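Local coordinates for protein Udp-n-acetylglucosamine pyrophosphorylase (Trypanosoma brucei, PDB 4BQH) that probably makes UDP-N-acetylglucosamine and diphosphate from UTP and N-acetyl-alpha-D-glucosamine 1-phosphate, at residues R384-I387 and G392-M395; V485-E490 and R521-L526; V174-M179 and F198-E203. All coordinates share one frame; numbering follows the deposited sequence.

Interaction 1: R384-I387 and G392-M395; sequences RKKI and GPVM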
loop_
_atom_site.group_PDB
_atom_site.type_symbol
_atom_site.label_atom_id
_atom_site.label_comp_id
_atom_site.label_asym_id
_atom_site.label_seq_id
_atom_site.Cartn_x
_atom_site.Cartn_y
_atom_site.Cartn_z
ATOM N N ARG A 384 11.054 -22.097 2.480
ATOM C CA ARG A 384 11.409 -23.165 1.537
ATOM C C ARG A 384 10.266 -23.346 0.575
ATOM O O ARG A 384 9.113 -23.466 0.992
ATOM C CB ARG A 384 11.663 -24.505 2.259
ATOM C CG ARG A 384 12.779 -24.497 3.277
ATOM C CD ARG A 384 12.245 -24.661 4.701
ATOM N NE ARG A 384 13.235 -24.224 5.695
ATOM C CZ ARG A 384 14.112 -25.021 6.307
ATOM N NH1 ARG A 384 14.133 -26.330 6.060
ATOM N NH2 ARG A 384 14.968 -24.502 7.178
ATOM N N LYS A 385 10.581 -23.367 -0.716
ATOM C CA LYS A 385 9.580 -23.376 -1.768
ATOM C C LYS A 385 10.029 -24.308 -2.880
ATOM O O LYS A 385 11.222 -24.485 -3.099
ATOM C CB LYS A 385 9.417 -21.974 -2.357
ATOM C CG LYS A 385 8.905 -20.906 -1.410
ATOM C CD LYS A 385 7.386 -20.902 -1.369
ATOM C CE LYS A 385 6.879 -19.964 -0.287
ATOM N NZ LYS A 385 5.481 -20.320 0.085
ATOM N N LYS A 386 9.070 -24.921 -3.568
ATOM C CA LYS A 386 9.391 -25.711 -4.745
ATOM C C LYS A 386 9.451 -24.745 -5.911
ATOM O O LYS A 386 8.487 -24.062 -6.194
ATOM C CB LYS A 386 8.312 -26.765 -4.981
ATOM C CG LYS A 386 8.730 -27.913 -5.892
ATOM C CD LYS A 386 7.486 -28.728 -6.225
ATOM C CE LYS A 386 7.806 -30.073 -6.847
ATOM N NZ LYS A 386 6.534 -30.817 -7.074
ATOM N N ILE A 387 10.582 -24.683 -6.600
ATOM C CA ILE A 387 10.784 -23.642 -7.592
ATOM C C ILE A 387 10.903 -24.255 -8.988
ATOM O O ILE A 387 11.783 -25.045 -9.202
ATOM C CB ILE A 387 12.075 -22.876 -7.265
ATOM C CG1 ILE A 387 11.902 -22.118 -5.945
ATOM C CG2 ILE A 387 12.438 -21.927 -8.406
ATOM C CD1 ILE A 387 13.197 -21.505 -5.474
ATOM N N GLY A 392 13.764 -28.665 -14.446
ATOM C CA GLY A 392 12.825 -29.316 -13.530
ATOM C C GLY A 392 12.745 -28.597 -12.192
ATOM O O GLY A 392 13.558 -27.709 -11.910
ATOM N N PRO A 393 11.745 -28.965 -11.366
ATOM C CA PRO A 393 11.569 -28.275 -10.085
ATOM C C PRO A 393 12.706 -28.575 -9.111
ATOM O O PRO A 393 13.241 -29.691 -9.074
ATOM C CB PRO A 393 10.229 -28.817 -9.566
ATOM C CG PRO A 393 10.088 -30.169 -10.213
ATOM C CD PRO A 393 10.722 -30.017 -11.582
ATOM N N VAL A 394 13.110 -27.564 -8.350
ATOM C CA VAL A 394 14.082 -27.759 -7.278
ATOM C C VAL A 394 13.566 -27.075 -6.024
ATOM O O VAL A 394 12.760 -26.168 -6.114
ATOM C CB VAL A 394 15.482 -27.185 -7.595
ATOM C CG1 VAL A 394 16.061 -27.812 -8.861
ATOM C CG2 VAL A 394 15.398 -25.678 -7.782
ATOM N N MET A 395 14.059 -27.514 -4.874
ATOM C CA MET A 395 13.725 -26.884 -3.603
ATOM C C MET A 395 14.693 -25.724 -3.415
ATOM O O MET A 395 15.888 -25.877 -3.646
ATOM C CB MET A 395 13.874 -27.890 -2.449
ATOM C CG MET A 395 12.816 -28.998 -2.431
ATOM S SD MET A 395 11.131 -28.441 -2.789
ATOM C CE MET A 395 10.682 -27.566 -1.287
#

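Interaction 2: V485-E490 and R521-L526; sequences VTEAKE and RVIHQL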
loop_
_atom_site.group_PDB
_atom_site.type_symbol
_atom_site.label_atom_id
_atom_site.label_comp_id
_atom_site.label_asym_id
_atom_site.label_seq_id
_atom_site.Cartn_x
_atom_site.Cartn_y
_atom_site.Cartn_z
ATOM N N VAL A 485 -38.797 17.465 3.376
ATOM C CA VAL A 485 -38.552 16.679 4.586
ATOM C C VAL A 485 -39.241 15.302 4.564
ATOM O O VAL A 485 -38.613 14.279 4.867
ATOM C CB VAL A 485 -38.924 17.485 5.859
ATOM C CG1 VAL A 485 -39.174 16.575 7.059
ATOM C CG2 VAL A 485 -37.835 18.504 6.173
ATOM N N THR A 486 -40.524 15.278 4.202
ATOM C CA THR A 486 -41.270 14.019 4.179
ATOM C C THR A 486 -40.848 13.091 3.024
ATOM O O THR A 486 -40.845 11.871 3.193
ATOM C CB THR A 486 -42.805 14.227 4.205
ATOM O OG1 THR A 486 -43.217 14.932 3.030
ATOM C CG2 THR A 486 -43.231 15.012 5.449
ATOM N N GLU A 487 -40.474 13.665 1.881
ATOM C CA GLU A 487 -39.988 12.876 0.732
ATOM C C GLU A 487 -38.634 12.212 1.001
ATOM O O GLU A 487 -38.371 11.100 0.525
ATOM C CB GLU A 487 -39.883 13.724 -0.533
ATOM C CG GLU A 487 -41.220 14.011 -1.208
ATOM C CD GLU A 487 -41.072 14.617 -2.594
ATOM O OE1 GLU A 487 -39.949 14.978 -2.995
ATOM O OE2 GLU A 487 -42.088 14.735 -3.305
ATOM N N ALA A 488 -37.769 12.914 1.733
ATOM C CA ALA A 488 -36.485 12.346 2.155
ATOM C C ALA A 488 -36.717 11.179 3.116
ATOM O O ALA A 488 -36.080 10.126 3.011
ATOM C CB ALA A 488 -35.617 13.425 2.793
ATOM N N LYS A 489 -37.654 11.372 4.036
ATOM C CA LYS A 489 -38.077 10.360 4.990
ATOM C C LYS A 489 -38.657 9.145 4.265
ATOM O O LYS A 489 -38.321 8.002 4.578
ATOM C CB LYS A 489 -39.126 10.971 5.923
ATOM C CG LYS A 489 -39.019 10.571 7.377
ATOM C CD LYS A 489 -39.664 11.645 8.245
ATOM C CE LYS A 489 -38.870 11.858 9.528
ATOM N NZ LYS A 489 -39.309 13.081 10.255
ATOM N N GLU A 490 -39.521 9.396 3.284
ATOM C CA GLU A 490 -40.055 8.311 2.447
ATOM C C GLU A 490 -38.960 7.593 1.655
ATOM O O GLU A 490 -38.969 6.358 1.547
ATOM C CB GLU A 490 -41.123 8.836 1.490
ATOM C CG GLU A 490 -42.491 9.009 2.131
ATOM C CD GLU A 490 -43.359 10.030 1.407
ATOM O OE1 GLU A 490 -43.071 10.361 0.234
ATOM O OE2 GLU A 490 -44.332 10.512 2.025
ATOM N N ARG A 521 -32.173 13.979 -7.359
ATOM C CA ARG A 521 -32.208 12.885 -8.322
ATOM C C ARG A 521 -32.399 11.528 -7.627
ATOM O O ARG A 521 -33.177 10.687 -8.081
ATOM C CB ARG A 521 -30.940 12.899 -9.179
ATOM C CG ARG A 521 -30.738 11.691 -10.085
ATOM C CD ARG A 521 -31.545 11.792 -11.370
ATOM N NE ARG A 521 -31.695 10.482 -12.006
ATOM C CZ ARG A 521 -32.858 9.870 -12.201
ATOM N NH1 ARG A 521 -33.994 10.450 -11.831
ATOM N NH2 ARG A 521 -32.881 8.676 -12.785
ATOM N N VAL A 522 -31.665 11.322 -6.537
ATOM C CA VAL A 522 -31.776 10.092 -5.728
ATOM C C VAL A 522 -33.191 9.906 -5.199
ATOM O O VAL A 522 -33.801 8.828 -5.359
ATOM C CB VAL A 522 -30.781 10.140 -4.538
ATOM C CG1 VAL A 522 -31.058 9.012 -3.529
ATOM C CG2 VAL A 522 -29.358 10.109 -5.071
ATOM N N ILE A 523 -33.740 10.955 -4.595
ATOM C CA ILE A 523 -35.088 10.902 -4.066
ATOM C C ILE A 523 -36.129 10.593 -5.160
ATOM O O ILE A 523 -37.013 9.771 -4.933
ATOM C CB ILE A 523 -35.446 12.181 -3.269
ATOM C CG1 ILE A 523 -34.699 12.147 -1.936
ATOM C CG2 ILE A 523 -36.947 12.285 -3.021
ATOM C CD1 ILE A 523 -34.783 13.439 -1.151
ATOM N N HIS A 524 -35.976 11.215 -6.327
ATOM C CA HIS A 524 -36.877 10.988 -7.476
ATOM C C HIS A 524 -36.841 9.518 -7.849
ATOM O O HIS A 524 -37.884 8.889 -8.008
ATOM C CB HIS A 524 -36.445 11.860 -8.642
ATOM C CG HIS A 524 -37.398 11.846 -9.818
ATOM N ND1 HIS A 524 -37.202 11.073 -10.908
ATOM C CD2 HIS A 524 -38.567 12.558 -10.049
ATOM C CE1 HIS A 524 -38.204 11.279 -11.785
ATOM N NE2 HIS A 524 -39.042 12.176 -11.251
ATOM N N GLN A 525 -35.646 8.945 -7.965
ATOM C CA GLN A 525 -35.516 7.508 -8.305
ATOM C C GLN A 525 -36.163 6.610 -7.279
ATOM O O GLN A 525 -36.842 5.649 -7.648
ATOM C CB GLN A 525 -34.052 7.103 -8.370
ATOM C CG GLN A 525 -33.307 7.655 -9.562
ATOM C CD GLN A 525 -31.826 7.359 -9.459
ATOM O OE1 GLN A 525 -31.086 8.051 -8.740
ATOM N NE2 GLN A 525 -31.387 6.324 -10.165
ATOM N N LEU A 526 -35.913 6.893 -5.997
ATOM C CA LEU A 526 -36.409 6.069 -4.903
ATOM C C LEU A 526 -37.929 6.072 -4.823
ATOM O O LEU A 526 -38.541 5.023 -4.567
ATOM C CB LEU A 526 -35.789 6.444 -3.555
ATOM C CG LEU A 526 -34.297 6.135 -3.421
ATOM C CD1 LEU A 526 -33.792 6.738 -2.118
ATOM C CD2 LEU A 526 -34.019 4.633 -3.459
#

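Interaction 3: V174-M179 and F198-E203; sequences VQLLVM and FGLERE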
loop_
_atom_site.group_PDB
_atom_site.type_symbol
_atom_site.label_atom_id
_atom_site.label_comp_id
_atom_site.label_asym_id
_atom_site.label_seq_id
_atom_site.Cartn_x
_atom_site.Cartn_y
_atom_site.Cartn_z
ATOM N N VAL A 174 -1.020 16.021 -4.194
ATOM C CA VAL A 174 -0.459 14.825 -3.557
ATOM C C VAL A 174 0.476 14.168 -4.606
ATOM O O VAL A 174 0.024 13.858 -5.721
ATOM C CB VAL A 174 -1.586 13.836 -3.192
ATOM C CG1 VAL A 174 -0.997 12.493 -2.722
ATOM C CG2 VAL A 174 -2.507 14.441 -2.141
ATOM N N GLN A 175 1.755 13.961 -4.281
ATOM C CA GLN A 175 2.662 13.268 -5.230
ATOM C C GLN A 175 2.304 11.793 -5.235
ATOM O O GLN A 175 2.198 11.196 -4.162
ATOM C CB GLN A 175 4.120 13.444 -4.826
ATOM C CG GLN A 175 4.556 14.915 -4.759
ATOM C CD GLN A 175 4.497 15.591 -6.111
ATOM O OE1 GLN A 175 4.872 15.007 -7.129
ATOM N NE2 GLN A 175 3.995 16.830 -6.135
ATOM N N LEU A 176 2.097 11.232 -6.428
ATOM C CA LEU A 176 1.750 9.831 -6.573
ATOM C C LEU A 176 3.015 9.086 -6.984
ATOM O O LEU A 176 3.656 9.412 -8.000
ATOM C CB LEU A 176 0.650 9.646 -7.637
ATOM C CG LEU A 176 0.236 8.186 -7.875
ATOM C CD1 LEU A 176 -0.269 7.532 -6.593
ATOM C CD2 LEU A 176 -0.826 8.086 -8.949
ATOM N N LEU A 177 3.375 8.088 -6.183
ATOM C CA LEU A 177 4.572 7.285 -6.428
ATOM C C LEU A 177 4.083 5.895 -6.777
ATOM O O LEU A 177 3.427 5.246 -5.946
ATOM C CB LEU A 177 5.419 7.237 -5.147
ATOM C CG LEU A 177 5.567 8.517 -4.318
ATOM C CD1 LEU A 177 6.472 8.227 -3.120
ATOM C CD2 LEU A 177 6.123 9.628 -5.200
ATOM N N VAL A 178 4.344 5.458 -8.006
ATOM C CA VAL A 178 3.828 4.171 -8.460
ATOM C C VAL A 178 5.001 3.178 -8.478
ATOM O O VAL A 178 5.906 3.308 -9.303
ATOM C CB VAL A 178 3.200 4.302 -9.871
ATOM C CG1 VAL A 178 2.677 2.950 -10.360
ATOM C CG2 VAL A 178 2.080 5.324 -9.821
ATOM N N MET A 179 4.998 2.225 -7.544
ATOM C CA MET A 179 6.134 1.318 -7.426
ATOM C C MET A 179 5.919 0.075 -8.274
ATOM O O MET A 179 5.216 -0.857 -7.898
ATOM C CB MET A 179 6.466 0.946 -5.968
ATOM C CG MET A 179 7.860 0.298 -5.924
ATOM S SD MET A 179 8.380 -0.070 -4.235
ATOM C CE MET A 179 7.473 -1.568 -3.938
ATOM N N PHE A 198 -5.240 9.674 -15.628
ATOM C CA PHE A 198 -6.527 9.625 -14.903
ATOM C C PHE A 198 -6.914 10.965 -14.290
ATOM O O PHE A 198 -7.566 11.028 -13.247
ATOM C CB PHE A 198 -6.537 8.481 -13.870
ATOM C CG PHE A 198 -6.161 7.141 -14.466
ATOM C CD1 PHE A 198 -7.062 6.443 -15.273
ATOM C CD2 PHE A 198 -4.890 6.601 -14.262
ATOM C CE1 PHE A 198 -6.702 5.216 -15.838
ATOM C CE2 PHE A 198 -4.528 5.372 -14.821
ATOM C CZ PHE A 198 -5.443 4.687 -15.608
ATOM N N GLY A 199 -6.542 12.029 -14.984
ATOM C CA GLY A 199 -6.897 13.381 -14.558
ATOM C C GLY A 199 -5.852 14.073 -13.693
ATOM O O GLY A 199 -5.990 15.261 -13.401
ATOM N N LEU A 200 -4.819 13.334 -13.274
ATOM C CA LEU A 200 -3.689 13.917 -12.542
ATOM C C LEU A 200 -2.741 14.667 -13.475
ATOM O O LEU A 200 -2.725 14.425 -14.676
ATOM C CB LEU A 200 -2.883 12.835 -11.808
ATOM C CG LEU A 200 -3.667 12.030 -10.767
ATOM C CD1 LEU A 200 -2.777 10.932 -10.198
ATOM C CD2 LEU A 200 -4.169 12.915 -9.641
ATOM N N GLU A 201 -1.929 15.560 -12.924
ATOM C CA GLU A 201 -0.830 16.154 -13.704
ATOM C C GLU A 201 0.299 15.154 -13.893
ATOM O O GLU A 201 0.696 14.487 -12.947
ATOM C CB GLU A 201 -0.266 17.377 -12.989
ATOM C CG GLU A 201 -1.269 18.489 -12.715
ATOM C CD GLU A 201 -0.723 19.558 -11.762
ATOM O OE1 GLU A 201 0.256 19.300 -11.014
ATOM O OE2 GLU A 201 -1.285 20.670 -11.740
ATOM N N ARG A 202 0.839 15.065 -15.107
ATOM C CA ARG A 202 1.964 14.182 -15.364
ATOM C C ARG A 202 3.107 14.419 -14.370
ATOM O O ARG A 202 3.744 13.469 -13.919
ATOM C CB ARG A 202 2.448 14.335 -16.815
ATOM C CG ARG A 202 3.757 13.629 -17.148
ATOM C CD ARG A 202 4.145 13.769 -18.619
ATOM N NE ARG A 202 3.789 15.081 -19.155
ATOM C CZ ARG A 202 2.832 15.299 -20.065
ATOM N NH1 ARG A 202 2.130 14.288 -20.580
ATOM N NH2 ARG A 202 2.582 16.540 -20.470
ATOM N N GLU A 203 3.336 15.684 -14.014
ATOM C CA GLU A 203 4.457 16.058 -13.148
ATOM C C GLU A 203 4.308 15.538 -11.706
ATOM O O GLU A 203 5.299 15.460 -10.981
ATOM C CB GLU A 203 4.643 17.579 -13.129
ATOM C CG GLU A 203 5.112 18.186 -14.455
ATOM C CD GLU A 203 4.028 18.281 -15.539
ATOM O OE1 GLU A 203 2.805 18.067 -15.266
ATOM O OE2 GLU A 203 4.412 18.585 -16.702
#

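Interaction 1: R384-I387 and G392-M395
Ile387 and Val394 form the antiparallel hydrogen-bonded pair that closes this end of a beta hairpin. Ile387 N donates to Val394 O over 2.7 Å, meeting the carbonyl almost head-on (C=O...N 165°). Its return partner is longer, Val394 N to Ile387 O at 3.0 Å, and the donor there is tilted 26° from the carbonyl plane. Two CA-H...O contacts flank the pair: Pro393 CA to Ile387 O, 3.4 Å, and Met395 CA to Lys385 O, 3.5 Å.

Most of the side-chain packing is on the face that carries Lys386 and Met395, a non-hydrogen-bonded pair. Met395 is bent at chi2 and chi3, which folds the thioether back over the partner strand: SD sits 3.9 Å from Lys386 CB, and CE reaches 3.6 Å from Lys385 O. Lys386, extended throughout, runs beside Pro393, pointing the same way, with CE 3.9 Å from Pro393 CB. On the other face Ile387 CB and Val394 CG2 touch more loosely, at 4.4 Å.

Arg384 makes a salt bridge to Glu218. Strands 381-387 and 394-400 form a two-stranded antiparallel sheet of their own, continued by backbone bonding between Lys385 and Gly396, and buried Ile387 sets it against the loop residues Cys215 and Ile224.

Interaction 2: V485-E490 and R521-L526
The backbones of helical segments 485-490 and 521-526 come nearest at Ala488 and Ile523, whose CA atoms are 6.5 Å apart, a close approach that the small alanine side chain probably allows. Ile523 carries nearly all of the contact, pointing at the other helix and spreading its two branches over neighbouring residues. Its CG1 is anti to the carbonyl carbon (chi1 -73°) and the chain runs on extended, which delivers CD1 to the alanine, 3.9 Å from Ala488 CA and 4.0 Å from Ala488 CB.

This is helix-helix packing in the C-terminal part of the chain, where helix 519-528 packs on helix 485-497 and also on the long helix 448-471. Ile523 touches Leu467 of the long helix and Ala491 as well, and thus packs against two other helices. The packing carries on one turn further, where Leu526 meets Ala491 and Met495.

The other branch, Ile523 CG2, lies against Glu487, 4.0 Å from its backbone O and also 4.0 Å from Glu487 OE1. The glutamate side chain crosses the isoleucine at about a right angle, its CB 4.1 Å from Ile523 CG2. These are van der Waals contacts to a methyl. At the start of helix 485-497, Asp484 OD2 accepts hydrogen bonds from Glu487 N and Thr486 OG1.

Interaction 3: V174-M179 and F198-E203
Leu176 has CG anti to its own backbone N (chi1 179°), whereas Leu200 has CG anti to its carbonyl carbon (chi1 -60°); with both CB atoms directed at the opposite segment, these torsions bring one methyl of each leucine together. Leu176 CD2 and Leu200 CD1 are 3.7 Å apart; the two side chains cross at about a right angle and meet at one methyl each. The setting is a beta-alpha-beta unit of the GT-A, Rossmann-like nucleotidyltransferase core: strand 175-180 leads into helix 185-194, and residues 198-203 belong to the loop returning the chain to strand 205-209, which lies parallel to and beside the first strand.

Leu200 lies between the start of strand 175-180 and helix 147-166, resting on Cys152 and Arg156 of that helix, while Leu176 touches Ile118 on the adjoining strand 114-119. Both leucines are buried.

The loop is tied down through both backbone and side chains. Phe198 O accepts a bond from Arg156 NH1, Gln204 OE1 accepts one from Glu201 N, and Glu201 OE2 forms a salt bridge with Arg173 NE. Leu176 in turn shares backbone hydrogen bonds with Gln204 and His206, where the loop becomes strand.

Gln175 starts out away from the loop, but its bend at chi2 (-64°) turns the amide toward strand 205-209, where OE1 accepts a hydrogen bond from His206 NE2; the same oxygen stands 3.9 Å from Glu203 O, two acceptors that only lie near one another.

Overall arrangement
The three contacts are far apart and follow in series along the chain: interaction 3, then interaction 1, then interaction 2. Interaction 3 joins a strand of the central mixed sheet to the loop that follows helix 185-194, its centre about 15 Å from that of the chain. Interactions 1 and 2 lie on opposite sides of the chain's centre, with their own centres about 61 Å apart. Interaction 3 is about 39 Å from interaction 1 and 38 Å from interaction 2, centre to centre; the nearest atoms are about 19 and 23 Å apart. Bound in this crystal is the inhibitor 9VU, an oxindole described as allosteric, whose pocket draws on 19 residues between 48 and 401.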